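Local structure of ATP phosphoribosyltransferase regulatory subunit (Bacillus halodurans, 3OD1) at residues T35-L40 with L153-L158; A147-A152 with T314-R319; A173-V178 with R187-L192; E232-I237 with T244-M249. The protein is probably required, together with the HisG subunit, for the first step of histidine biosynthesis and may let histidine feed back on ATP phosphoribosyltransferase activity. All blocks are in the same frame, centred on the assembly; numbering follows the deposited sequence.

Contact 1. Residues T35-L40 with L153-L158; sequences TEEINL and LKRAGL
Arg-155, in the last turn of helix 139-155, reaches across the protein surface to two successive glutamates of helix 21-40, Glu-36 and Glu-37, in a salt-bridge network joining two helices of the synthetase-like core. Its chain runs extended from CG to NE, with CG anti to the backbone N (chi1 -154°), and this carries the guanidinium over to the neighbouring helix. There the two terminal nitrogens go separate ways. Arg-155 NH1 donates to Glu-37 OE1 at 2.9 Å, a bent bond of 141°; the oxygen lies in the guanidinium plane and is met nearly along its C-O axis. Arg-155 NH2 pairs with Glu-36 OE1, also at 2.9 Å, but that carboxylate stands almost perpendicular to the guanidinium, the planes 77° apart. CB of Glu-36 lies 3.9 Å above the guanidinium plane of Arg-155, offset toward its rim, and Leu-40 CD1 comes within 3.6 Å of Arg-155 NH1. Helix 139-155 finishes here in a Schellman motif: Gly-157 takes a positive phi, and Leu-158 N bonds back to Leu-153 O. HisZ belongs to the class II synthetase family; helix 21-40 packs on its large, mostly antiparallel sheet, where Thr-35 and Ile-38 touch strand 125-134. Arg-155 NE is taken by Gln-33 OE1 and Glu-37 OE2 by Trp-41 NE1, so both side chains are held at a second point. Leu-40 packs on Gly-362 of the second subunit.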
loop_
_atom_site.group_PDB
_atom_site.type_symbol
_atom_site.label_atom_id
_atom_site.label_comp_id
_atom_site.label_asym_id
_atom_site.label_seq_id
_atom_site.Cartn_x
_atom_site.Cartn_y
_atom_site.Cartn_z
ATOM N N THR B 35 3.206 10.641 8.013
ATOM C CA THR B 35 2.583 11.199 6.820
ATOM C C THR B 35 1.807 12.477 7.148
ATOM O O THR B 35 1.731 13.391 6.329
ATOM C CB THR B 35 1.677 10.171 6.101
ATOM O OG1 THR B 35 0.752 9.610 7.032
ATOM C CG2 THR B 35 2.516 9.045 5.507
ATOM N N GLU B 36 1.259 12.548 8.357
ATOM C CA GLU B 36 0.598 13.767 8.812
ATOM C C GLU B 36 1.574 14.940 8.929
ATOM O O GLU B 36 1.245 16.054 8.544
ATOM C CB GLU B 36 -0.078 13.550 10.160
ATOM C CG GLU B 36 -1.592 13.549 10.080
ATOM C CD GLU B 36 -2.247 13.132 11.382
ATOM O OE1 GLU B 36 -2.077 13.848 12.397
ATOM O OE2 GLU B 36 -2.932 12.083 11.386
ATOM N N GLU B 37 2.748 14.698 9.508
ATOM C CA GLU B 37 3.774 15.747 9.607
ATOM C C GLU B 37 4.224 16.167 8.210
ATOM O O GLU B 37 4.292 17.356 7.885
ATOM C CB GLU B 37 4.992 15.267 10.407
ATOM C CG GLU B 37 6.040 16.357 10.664
ATOM C CD GLU B 37 5.528 17.437 11.606
ATOM O OE1 GLU B 37 4.550 17.161 12.315
ATOM O OE2 GLU B 37 6.095 18.555 11.645
ATOM N N ILE B 38 4.515 15.178 7.378
ATOM C CA ILE B 38 4.930 15.440 6.005
ATOM C C ILE B 38 3.930 16.332 5.261
ATOM O O ILE B 38 4.316 17.240 4.510
ATOM C CB ILE B 38 5.185 14.117 5.268
ATOM C CG1 ILE B 38 6.457 13.448 5.831
ATOM C CG2 ILE B 38 5.277 14.337 3.759
ATOM C CD1 ILE B 38 6.606 11.983 5.417
ATOM N N ASN B 39 2.643 16.104 5.494
ATOM C CA ASN B 39 1.617 16.889 4.812
ATOM C C ASN B 39 1.564 18.332 5.292
ATOM O O ASN B 39 1.271 19.256 4.515
ATOM C CB ASN B 39 0.247 16.240 4.972
ATOM C CG ASN B 39 -0.443 16.041 3.647
ATOM O OD1 ASN B 39 -1.525 16.581 3.418
ATOM N ND2 ASN B 39 0.194 15.284 2.746
ATOM N N LEU B 40 1.835 18.513 6.576
ATOM C CA LEU B 40 1.943 19.843 7.172
ATOM C C LEU B 40 3.094 20.686 6.601
ATOM O O LEU B 40 3.116 21.903 6.775
ATOM C CB LEU B 40 2.084 19.729 8.686
ATOM C CG LEU B 40 0.810 19.230 9.392
ATOM C CD1 LEU B 40 1.061 19.052 10.889
ATOM C CD2 LEU B 40 -0.333 20.201 9.167
ATOM N N LEU B 153 10.078 11.730 12.632
ATOM C CA LEU B 153 10.543 10.695 13.544
ATOM C C LEU B 153 10.033 10.948 14.959
ATOM O O LEU B 153 9.545 10.035 15.613
ATOM C CB LEU B 153 12.066 10.608 13.530
ATOM C CG LEU B 153 12.607 9.996 12.239
ATOM C CD1 LEU B 153 14.119 9.998 12.231
ATOM C CD2 LEU B 153 12.058 8.580 12.078
ATOM N N LYS B 154 10.136 12.196 15.408
ATOM C CA LYS B 154 9.602 12.616 16.702
ATOM C C LYS B 154 8.106 12.371 16.835
ATOM O O LYS B 154 7.640 11.870 17.858
ATOM C CB LYS B 154 9.885 14.101 16.947
ATOM C CG LYS B 154 11.319 14.395 17.326
ATOM C CD LYS B 154 11.402 15.491 18.375
ATOM C CE LYS B 154 11.413 16.872 17.751
ATOM N NZ LYS B 154 11.773 17.908 18.769
ATOM N N ARG B 155 7.348 12.741 15.812
ATOM C CA ARG B 155 5.903 12.596 15.878
ATOM C C ARG B 155 5.504 11.111 15.915
ATOM O O ARG B 155 4.432 10.757 16.407
ATOM C CB ARG B 155 5.238 13.304 14.698
ATOM C CG ARG B 155 3.808 13.755 14.958
ATOM C CD ARG B 155 3.061 13.876 13.639
ATOM N NE ARG B 155 1.648 14.200 13.795
ATOM C CZ ARG B 155 1.131 15.403 13.562
ATOM N NH1 ARG B 155 1.915 16.401 13.160
ATOM N NH2 ARG B 155 -0.172 15.607 13.728
ATOM N N ALA B 156 6.372 10.251 15.394
ATOM C CA ALA B 156 6.130 8.817 15.433
ATOM C C ALA B 156 6.505 8.211 16.789
ATOM O O ALA B 156 6.187 7.060 17.055
ATOM C CB ALA B 156 6.898 8.118 14.317
ATOM N N GLY B 157 7.201 8.966 17.634
ATOM C CA GLY B 157 7.513 8.491 18.971
ATOM C C GLY B 157 8.990 8.253 19.230
ATOM O O GLY B 157 9.385 7.943 20.350
ATOM N N LEU B 158 9.816 8.399 18.201
ATOM C CA LEU B 158 11.251 8.171 18.353
ATOM C C LEU B 158 11.895 9.282 19.183
ATOM O O LEU B 158 11.608 10.469 18.987
ATOM C CB LEU B 158 11.940 8.064 16.985
ATOM C CG LEU B 158 13.285 7.333 16.987
ATOM C CD1 LEU B 158 13.086 5.889 17.439
ATOM C CD2 LEU B 158 13.953 7.382 15.605
#

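Contact 2. Residues A147-A152 with T314-R319; sequences ALMIAA and TGFGVR
The ring of Phe-316 has the side chain of Met-149, a selenomethionine, over one face and Leu-148 at its edge, where Leu-148 CG comes to 4.1 Å from Phe-316 CE2. This is helix-on-sheet packing in the class II aminoacyl-tRNA synthetase fold: helix 139-155 lies against strand 313-319, which runs between strands 125-134 and 295-298 of the large sheet. Met-149 CG sits above the middle of the ring, 3.7 Å from the Phe-316 centroid and only 11° off the ring normal, a CH-pi contact. A chi1 of -162° swings CG away from the backbone N, so the chain of Met-149 crosses the face, and its bend at chi3 turns the methyl away. Met-149 SE stands obliquely to the ring, 4.3 Å from the Phe-316 centroid, in a Met-aromatic contact. Phe-316 CE2 also nears the helix backbone, 3.7 Å from Met-149 N. An alanine at Phe-316 is likely to open a gap beneath the helix and rob Met-149 of the surface on which its chain lies. Val-131 on strand 125-134 touches both Leu-148 and Phe-316, while Cys-295 on strand 295-298 meets Met-149, bringing the two flanking strands into the same buried layer. Met-149 SE also rests 3.8 Å from Phe-316 CB, where the ring joins the strand.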
loop_
_atom_site.group_PDB
_atom_site.type_symbol
_atom_site.label_atom_id
_atom_site.label_comp_id
_atom_site.label_asym_id
_atom_site.label_seq_id
_atom_site.Cartn_x
_atom_site.Cartn_y
_atom_site.Cartn_z
ATOM N N ALA B 147 15.304 18.482 8.760
ATOM C CA ALA B 147 14.421 18.965 9.815
ATOM C C ALA B 147 13.046 18.305 9.770
ATOM O O ALA B 147 12.457 18.023 10.807
ATOM C CB ALA B 147 14.296 20.491 9.754
ATOM N N LEU B 148 12.527 18.077 8.569
ATOM C CA LEU B 148 11.270 17.360 8.412
ATOM C C LEU B 148 11.423 15.914 8.888
ATOM O O LEU B 148 10.599 15.419 9.649
ATOM C CB LEU B 148 10.799 17.408 6.960
ATOM C CG LEU B 148 9.592 16.545 6.566
ATOM C CD1 LEU B 148 8.403 16.793 7.499
ATOM C CD2 LEU B 148 9.218 16.825 5.114
HETATM N N MSE B 149 12.492 15.247 8.466
HETATM C CA MSE B 149 12.720 13.873 8.902
HETATM C C MSE B 149 12.731 13.775 10.426
HETATM O O MSE B 149 12.140 12.850 11.012
HETATM C CB MSE B 149 14.041 13.338 8.352
HETATM C CG MSE B 149 14.118 11.804 8.411
HETATM SE SE MSE B 149 15.762 11.071 7.649
HETATM C CE MSE B 149 17.054 11.759 8.920
ATOM N N ILE B 150 13.431 14.713 11.060
ATOM C CA ILE B 150 13.539 14.738 12.507
ATOM C C ILE B 150 12.174 14.981 13.140
ATOM O O ILE B 150 11.823 14.353 14.143
ATOM C CB ILE B 150 14.568 15.800 12.975
ATOM C CG1 ILE B 150 15.980 15.368 12.549
ATOM C CG2 ILE B 150 14.449 16.044 14.494
ATOM C CD1 ILE B 150 17.073 16.371 12.833
ATOM N N ALA B 151 11.389 15.881 12.550
ATOM C CA ALA B 151 10.074 16.185 13.104
ATOM C C ALA B 151 9.125 15.001 12.919
ATOM O O ALA B 151 8.280 14.712 13.781
ATOM C CB ALA B 151 9.511 17.445 12.478
ATOM N N ALA B 152 9.263 14.305 11.797
ATOM C CA ALA B 152 8.411 13.140 11.533
ATOM C C ALA B 152 8.780 11.974 12.460
ATOM O O ALA B 152 7.908 11.306 13.005
ATOM C CB ALA B 152 8.521 12.720 10.067
ATOM N N THR B 314 16.984 16.663 -3.494
ATOM C CA THR B 314 17.352 15.961 -2.278
ATOM C C THR B 314 16.120 15.302 -1.691
ATOM O O THR B 314 15.039 15.396 -2.267
ATOM C CB THR B 314 18.067 16.876 -1.257
ATOM O OG1 THR B 314 18.467 16.096 -0.127
ATOM C CG2 THR B 314 17.162 18.021 -0.801
ATOM N N GLY B 315 16.277 14.621 -0.557
ATOM C CA GLY B 315 15.152 13.973 0.085
ATOM C C GLY B 315 15.616 12.932 1.082
ATOM O O GLY B 315 16.795 12.874 1.405
ATOM N N PHE B 316 14.685 12.135 1.595
ATOM C CA PHE B 316 15.033 11.065 2.519
ATOM C C PHE B 316 14.068 9.893 2.380
ATOM O O PHE B 316 12.961 10.027 1.845
ATOM C CB PHE B 316 15.062 11.559 3.977
ATOM C CG PHE B 316 13.696 11.911 4.550
ATOM C CD1 PHE B 316 12.848 10.921 5.037
ATOM C CD2 PHE B 316 13.280 13.236 4.629
ATOM C CE1 PHE B 316 11.611 11.243 5.566
ATOM C CE2 PHE B 316 12.042 13.566 5.169
ATOM C CZ PHE B 316 11.213 12.580 5.644
ATOM N N GLY B 317 14.512 8.741 2.865
ATOM C CA GLY B 317 13.681 7.557 2.949
ATOM C C GLY B 317 13.795 6.956 4.343
ATOM O O GLY B 317 14.854 7.023 4.962
ATOM N N VAL B 318 12.696 6.390 4.830
ATOM C CA VAL B 318 12.650 5.733 6.130
ATOM C C VAL B 318 12.234 4.277 5.951
ATOM O O VAL B 318 11.227 4.011 5.306
ATOM C CB VAL B 318 11.626 6.411 7.050
ATOM C CG1 VAL B 318 11.585 5.700 8.420
ATOM C CG2 VAL B 318 11.960 7.903 7.210
ATOM N N ARG B 319 13.010 3.353 6.512
ATOM C CA ARG B 319 12.655 1.924 6.539
ATOM C C ARG B 319 11.677 1.654 7.662
ATOM O O ARG B 319 12.060 1.667 8.827
ATOM C CB ARG B 319 13.899 1.060 6.761
ATOM C CG ARG B 319 14.699 0.767 5.509
ATOM C CD ARG B 319 13.991 -0.266 4.660
ATOM N NE ARG B 319 13.683 -1.503 5.385
ATOM C CZ ARG B 319 14.444 -2.600 5.374
ATOM N NH1 ARG B 319 14.073 -3.671 6.061
ATOM N NH2 ARG B 319 15.578 -2.634 4.682
#

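Contact 3. Residues A173-V178 with R187-L192; sequences ALLMDV and RLRRFL
Leu-175 of helix 168-179 carries nearly all of this contact with helix 182-193, pushing its branched end between Leu-188, Arg-189 and Leu-192. Leu-175 CG lies 4.1 Å from Leu-188 CB. Leu-175 CD2 goes deeper, approaching the backbone of the second helix at Arg-189 N, 4.1 Å away, and the first part of that arginine's chain, with Arg-189 CG at 4.2 Å. One turn further along, the same Leu-175 CD2 faces Leu-192 CD1 at 4.4 Å. The carbon-carbon spacings are those of ordinary apolar contact, and no hydrogen bond or salt bridge crosses between the two segments. Leu-175 itself has an unusual shape, chi1 -92° with chi2 30°, both away from the staggered values. Next in sequence, Met-176 brings its selenium-bearing end nearer the second helix and touches Glu-182 and Ala-185 near its start. The CB bond of Val-178 points toward the second helix, and its side chain touches Arg-216 and Leu-217 of helix 211-220. The arginine chain that borders Leu-175 is bent at chi3, and its charge is met within its own helix, where Arg-189 NH2 forms a salt bridge with Asp-186 OD1. Leu-217 touches both Leu-175 and Leu-188, while Tyr-200 of helix 197-206 covers Leu-188 and Leu-192. The segment axes are 10.8 Å apart at 146°, the geometry of an antiparallel helical hairpin, here part of a mainly helical region that lies, along the chain, between strands 162-167 and 265-268.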
loop_
_atom_site.group_PDB
_atom_site.type_symbol
_atom_site.label_atom_id
_atom_site.label_comp_id
_atom_site.label_asym_id
_atom_site.label_seq_id
_atom_site.Cartn_x
_atom_site.Cartn_y
_atom_site.Cartn_z
ATOM N N ALA B 173 36.913 15.731 -2.700
ATOM C CA ALA B 173 37.964 16.752 -2.811
ATOM C C ALA B 173 39.241 16.324 -2.099
ATOM O O ALA B 173 40.343 16.471 -2.639
ATOM C CB ALA B 173 37.484 18.100 -2.275
ATOM N N LEU B 174 39.095 15.798 -0.889
ATOM C CA LEU B 174 40.244 15.370 -0.106
ATOM C C LEU B 174 40.960 14.190 -0.751
ATOM O O LEU B 174 42.176 14.226 -0.944
ATOM C CB LEU B 174 39.833 15.006 1.322
ATOM C CG LEU B 174 40.971 14.485 2.209
ATOM C CD1 LEU B 174 42.136 15.500 2.304
ATOM C CD2 LEU B 174 40.452 14.110 3.594
ATOM N N LEU B 175 40.207 13.142 -1.074
ATOM C CA LEU B 175 40.791 11.964 -1.703
ATOM C C LEU B 175 41.554 12.337 -2.981
ATOM O O LEU B 175 42.731 12.006 -3.122
ATOM C CB LEU B 175 39.712 10.921 -1.999
ATOM C CG LEU B 175 39.520 9.897 -0.875
ATOM C CD1 LEU B 175 39.851 10.510 0.494
ATOM C CD2 LEU B 175 38.134 9.284 -0.922
HETATM N N MSE B 176 40.881 13.028 -3.901
HETATM C CA MSE B 176 41.511 13.475 -5.146
HETATM C C MSE B 176 42.768 14.290 -4.898
HETATM O O MSE B 176 43.832 14.009 -5.465
HETATM C CB MSE B 176 40.550 14.313 -5.986
HETATM C CG MSE B 176 39.578 13.492 -6.799
HETATM SE SE MSE B 176 40.456 12.246 -8.017
HETATM C CE MSE B 176 38.931 11.071 -8.296
ATOM N N ASP B 177 42.652 15.312 -4.062
ATOM C CA ASP B 177 43.777 16.212 -3.894
ATOM C C ASP B 177 45.014 15.460 -3.426
ATOM O O ASP B 177 46.142 15.906 -3.660
ATOM C CB ASP B 177 43.453 17.349 -2.935
ATOM C CG ASP B 177 44.453 18.472 -3.041
ATOM O OD1 ASP B 177 44.563 19.056 -4.140
ATOM O OD2 ASP B 177 45.129 18.759 -2.039
ATOM N N VAL B 178 44.803 14.312 -2.784
ATOM C CA VAL B 178 45.923 13.532 -2.268
ATOM C C VAL B 178 46.430 12.453 -3.223
ATOM O O VAL B 178 47.638 12.299 -3.400
ATOM C CB VAL B 178 45.591 12.883 -0.920
ATOM C CG1 VAL B 178 46.700 11.921 -0.522
ATOM C CG2 VAL B 178 45.368 13.958 0.150
ATOM N N ARG B 187 39.422 3.416 -4.828
ATOM C CA ARG B 187 39.900 2.354 -3.949
ATOM C C ARG B 187 39.767 2.755 -2.483
ATOM O O ARG B 187 39.390 1.937 -1.631
ATOM C CB ARG B 187 41.358 2.008 -4.279
ATOM C CG ARG B 187 41.704 0.531 -4.115
ATOM C CD ARG B 187 42.985 0.159 -4.860
ATOM N NE ARG B 187 43.084 -1.284 -5.083
ATOM C CZ ARG B 187 44.162 -2.019 -4.815
ATOM N NH1 ARG B 187 45.250 -1.449 -4.312
ATOM N NH2 ARG B 187 44.153 -3.326 -5.054
ATOM N N LEU B 188 40.078 4.016 -2.199
ATOM C CA LEU B 188 39.907 4.579 -0.860
ATOM C C LEU B 188 38.427 4.719 -0.485
ATOM O O LEU B 188 38.024 4.338 0.613
ATOM C CB LEU B 188 40.621 5.931 -0.742
ATOM C CG LEU B 188 42.120 5.879 -0.426
ATOM C CD1 LEU B 188 42.797 7.232 -0.671
ATOM C CD2 LEU B 188 42.346 5.408 1.003
ATOM N N ARG B 189 37.627 5.263 -1.402
ATOM C CA ARG B 189 36.198 5.484 -1.170
ATOM C C ARG B 189 35.471 4.177 -0.852
ATOM O O ARG B 189 34.516 4.154 -0.069
ATOM C CB ARG B 189 35.551 6.129 -2.401
ATOM C CG ARG B 189 34.629 7.307 -2.095
ATOM C CD ARG B 189 33.842 7.740 -3.333
ATOM N NE ARG B 189 34.611 7.573 -4.563
ATOM C CZ ARG B 189 35.471 8.468 -5.039
ATOM N NH1 ARG B 189 35.680 9.606 -4.393
ATOM N NH2 ARG B 189 36.128 8.224 -6.162
ATOM N N ARG B 190 35.919 3.097 -1.485
ATOM C CA ARG B 190 35.344 1.774 -1.279
ATOM C C ARG B 190 35.505 1.325 0.174
ATOM O O ARG B 190 34.569 0.789 0.769
ATOM C CB ARG B 190 36.006 0.770 -2.214
ATOM C CG ARG B 190 35.665 -0.673 -1.910
ATOM C CD ARG B 190 34.310 -0.998 -2.437
ATOM N NE ARG B 190 34.195 -0.615 -3.838
ATOM C CZ ARG B 190 33.078 -0.740 -4.544
ATOM N NH1 ARG B 190 31.987 -1.238 -3.965
ATOM N NH2 ARG B 190 33.054 -0.366 -5.820
ATOM N N PHE B 191 36.685 1.558 0.748
ATOM C CA PHE B 191 36.900 1.245 2.163
ATOM C C PHE B 191 35.900 1.988 3.052
ATOM O O PHE B 191 35.342 1.409 3.984
ATOM C CB PHE B 191 38.333 1.552 2.601
ATOM C CG PHE B 191 39.346 0.571 2.086
ATOM C CD1 PHE B 191 39.397 -0.717 2.589
ATOM C CD2 PHE B 191 40.246 0.936 1.095
ATOM C CE1 PHE B 191 40.327 -1.627 2.116
ATOM C CE2 PHE B 191 41.184 0.030 0.614
ATOM C CZ PHE B 191 41.223 -1.252 1.123
ATOM N N LEU B 192 35.679 3.266 2.757
ATOM C CA LEU B 192 34.740 4.084 3.529
ATOM C C LEU B 192 33.315 3.591 3.338
ATOM O O LEU B 192 32.554 3.461 4.295
ATOM C CB LEU B 192 34.837 5.559 3.120
ATOM C CG LEU B 192 36.203 6.218 3.351
ATOM C CD1 LEU B 192 36.293 7.570 2.652
ATOM C CD2 LEU B 192 36.482 6.358 4.845
#

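Contact 4. Residues E232-I237 with T244-M249; sequences EARGLI and TALAEM
Leu-246 of helix 240-258 reaches over to the end of helix 228-234 and fits between Ala-233 and Arg-234. Starting at the root, Leu-246 CB lies 4.2 Å from Arg-234 NH2, near the bent end of the arginine, to whose guanidinium it stands obliquely. CG is anti to the carbonyl carbon (chi1 -77°), which sends the two methyls toward Ala-233 and Arg-234. Leu-246 CD1 settles against the arginine, 3.7 Å from Arg-234 CA and 3.9 Å from Arg-234 CG, with the carbonyl of Ile-237 at a looser distance beyond. Leu-246 CD2 turns instead to Ala-233 CB at 3.5 Å, a tight carbon-carbon contact. Arg-234 crosses Leu-246 obliquely; its chain bends at chi3, and Arg-234 NE forms a salt bridge with Glu-231 OE1 within its own helix, which fixes the end of the chain as it lies beside the leucine. An alanine at Leu-246 would probably open a gap beside Ala-233 and strip the aliphatic part of Arg-234 of its apolar support. Tyr-170 of helix 168-179 also packs on Leu-246, and its OH bonds to Ala-233 O, while Ile-237 meets Asp-177 of that helix. The pair of helices thus lies alongside helix 168-179, with Met-249 and Ala-245 resting on His-167 at the end of strand 162-167 and Leu-269, just after strand 265-268, touching Ala-233 and Met-249.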
loop_
_atom_site.group_PDB
_atom_site.type_symbol
_atom_site.label_atom_id
_atom_site.label_comp_id
_atom_site.label_asym_id
_atom_site.label_seq_id
_atom_site.Cartn_x
_atom_site.Cartn_y
_atom_site.Cartn_z
ATOM N N GLU B 232 37.922 20.980 12.477
ATOM C CA GLU B 232 39.057 20.088 12.257
ATOM C C GLU B 232 39.128 19.631 10.795
ATOM O O GLU B 232 40.195 19.282 10.290
ATOM C CB GLU B 232 38.965 18.869 13.180
ATOM C CG GLU B 232 37.980 19.025 14.336
ATOM C CD GLU B 232 38.650 19.399 15.648
ATOM O OE1 GLU B 232 39.249 20.492 15.731
ATOM O OE2 GLU B 232 38.569 18.597 16.604
ATOM N N ALA B 233 37.986 19.625 10.114
ATOM C CA ALA B 233 37.959 19.199 8.720
ATOM C C ALA B 233 38.642 20.230 7.825
ATOM O O ALA B 233 39.220 19.886 6.788
ATOM C CB ALA B 233 36.520 18.933 8.259
ATOM N N ARG B 234 38.579 21.494 8.230
ATOM C CA ARG B 234 39.160 22.579 7.434
ATOM C C ARG B 234 40.670 22.425 7.212
ATOM O O ARG B 234 41.196 22.828 6.177
ATOM C CB ARG B 234 38.847 23.945 8.056
ATOM C CG ARG B 234 37.380 24.335 7.977
ATOM C CD ARG B 234 37.152 25.765 8.426
ATOM N NE ARG B 234 35.971 25.876 9.276
ATOM C CZ ARG B 234 34.726 26.018 8.827
ATOM N NH1 ARG B 234 33.721 26.109 9.685
ATOM N NH2 ARG B 234 34.484 26.068 7.523
ATOM N N GLY B 235 41.356 21.816 8.175
ATOM C CA GLY B 235 42.801 21.675 8.113
ATOM C C GLY B 235 43.309 20.623 7.143
ATOM O O GLY B 235 44.497 20.618 6.789
ATOM N N LEU B 236 42.417 19.743 6.695
ATOM C CA LEU B 236 42.818 18.608 5.862
ATOM C C LEU B 236 42.800 18.891 4.370
ATOM O O LEU B 236 43.378 18.137 3.591
ATOM C CB LEU B 236 41.935 17.392 6.146
ATOM C CG LEU B 236 42.088 16.805 7.544
ATOM C CD1 LEU B 236 41.279 15.533 7.649
ATOM C CD2 LEU B 236 43.566 16.544 7.827
ATOM N N ILE B 237 42.132 19.969 3.973
ATOM C CA ILE B 237 41.938 20.272 2.560
ATOM C C ILE B 237 41.560 21.740 2.406
ATOM O O ILE B 237 40.693 22.246 3.123
ATOM C CB ILE B 237 40.835 19.371 1.942
ATOM C CG1 ILE B 237 40.574 19.717 0.468
ATOM C CG2 ILE B 237 39.551 19.470 2.750
ATOM C CD1 ILE B 237 41.681 19.308 -0.469
ATOM N N THR B 244 34.234 24.799 -0.364
ATOM C CA THR B 244 32.818 24.879 -0.705
ATOM C C THR B 244 31.976 23.847 0.054
ATOM O O THR B 244 30.956 24.187 0.649
ATOM C CB THR B 244 32.607 24.672 -2.210
ATOM O OG1 THR B 244 33.251 25.729 -2.932
ATOM C CG2 THR B 244 31.123 24.655 -2.546
ATOM N N ALA B 245 32.396 22.587 0.022
ATOM C CA ALA B 245 31.682 21.530 0.748
ATOM C C ALA B 245 31.595 21.841 2.239
ATOM O O ALA B 245 30.536 21.698 2.853
ATOM C CB ALA B 245 32.343 20.183 0.526
ATOM N N LEU B 246 32.707 22.277 2.820
ATOM C CA LEU B 246 32.715 22.653 4.227
ATOM C C LEU B 246 31.737 23.807 4.486
ATOM O O LEU B 246 31.074 23.846 5.520
ATOM C CB LEU B 246 34.130 23.029 4.675
ATOM C CG LEU B 246 35.100 21.871 4.940
ATOM C CD1 LEU B 246 36.554 22.304 4.773
ATOM C CD2 LEU B 246 34.868 21.276 6.317
ATOM N N ALA B 247 31.642 24.737 3.538
ATOM C CA ALA B 247 30.765 25.894 3.698
ATOM C C ALA B 247 29.301 25.491 3.681
ATOM O O ALA B 247 28.473 26.084 4.380
ATOM C CB ALA B 247 31.037 26.935 2.611
ATOM N N GLU B 248 28.981 24.488 2.871
ATOM C CA GLU B 248 27.619 23.984 2.801
ATOM C C GLU B 248 27.237 23.290 4.102
ATOM O O GLU B 248 26.110 23.429 4.584
ATOM C CB GLU B 248 27.452 23.062 1.599
ATOM C CG GLU B 248 27.530 23.826 0.294
ATOM C CD GLU B 248 27.536 22.929 -0.915
ATOM O OE1 GLU B 248 27.692 21.701 -0.748
ATOM O OE2 GLU B 248 27.387 23.453 -2.036
HETATM N N MSE B 249 28.188 22.569 4.685
HETATM C CA MSE B 249 27.935 21.943 5.970
HETATM C C MSE B 249 27.737 22.962 7.082
HETATM O O MSE B 249 26.874 22.783 7.938
HETATM C CB MSE B 249 29.000 20.900 6.314
HETATM C CG MSE B 249 28.524 19.477 5.968
HETATM SE SE MSE B 249 29.899 18.124 6.194
HETATM C CE MSE B 249 31.346 19.018 5.235
#

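In the fold
From the N terminus, helix 21-40 comes first, and contact 1 joins its end to the end of helix 139-155, closing a loop that holds three strands of the large sheet (44-45, 104-113, 125-134) and the small antiparallel sheet. Helix 139-155 also opens contact 2, whose partner strand 313-319 arrives far later; the two contacts cross along the chain and touch through Glu-37 with Leu-148 and Ala-151. Contacts 3 and 4 follow one after the other within the long span that contact 2 bridges, each closing only a short helical turnaround. They touch each other, Leu-174 and Asp-177 against 236-237, and lie about 28 and 24 Å, centre to centre, from contact 2, in the mainly helical region between strands 162-167 and 265-268 in sequence.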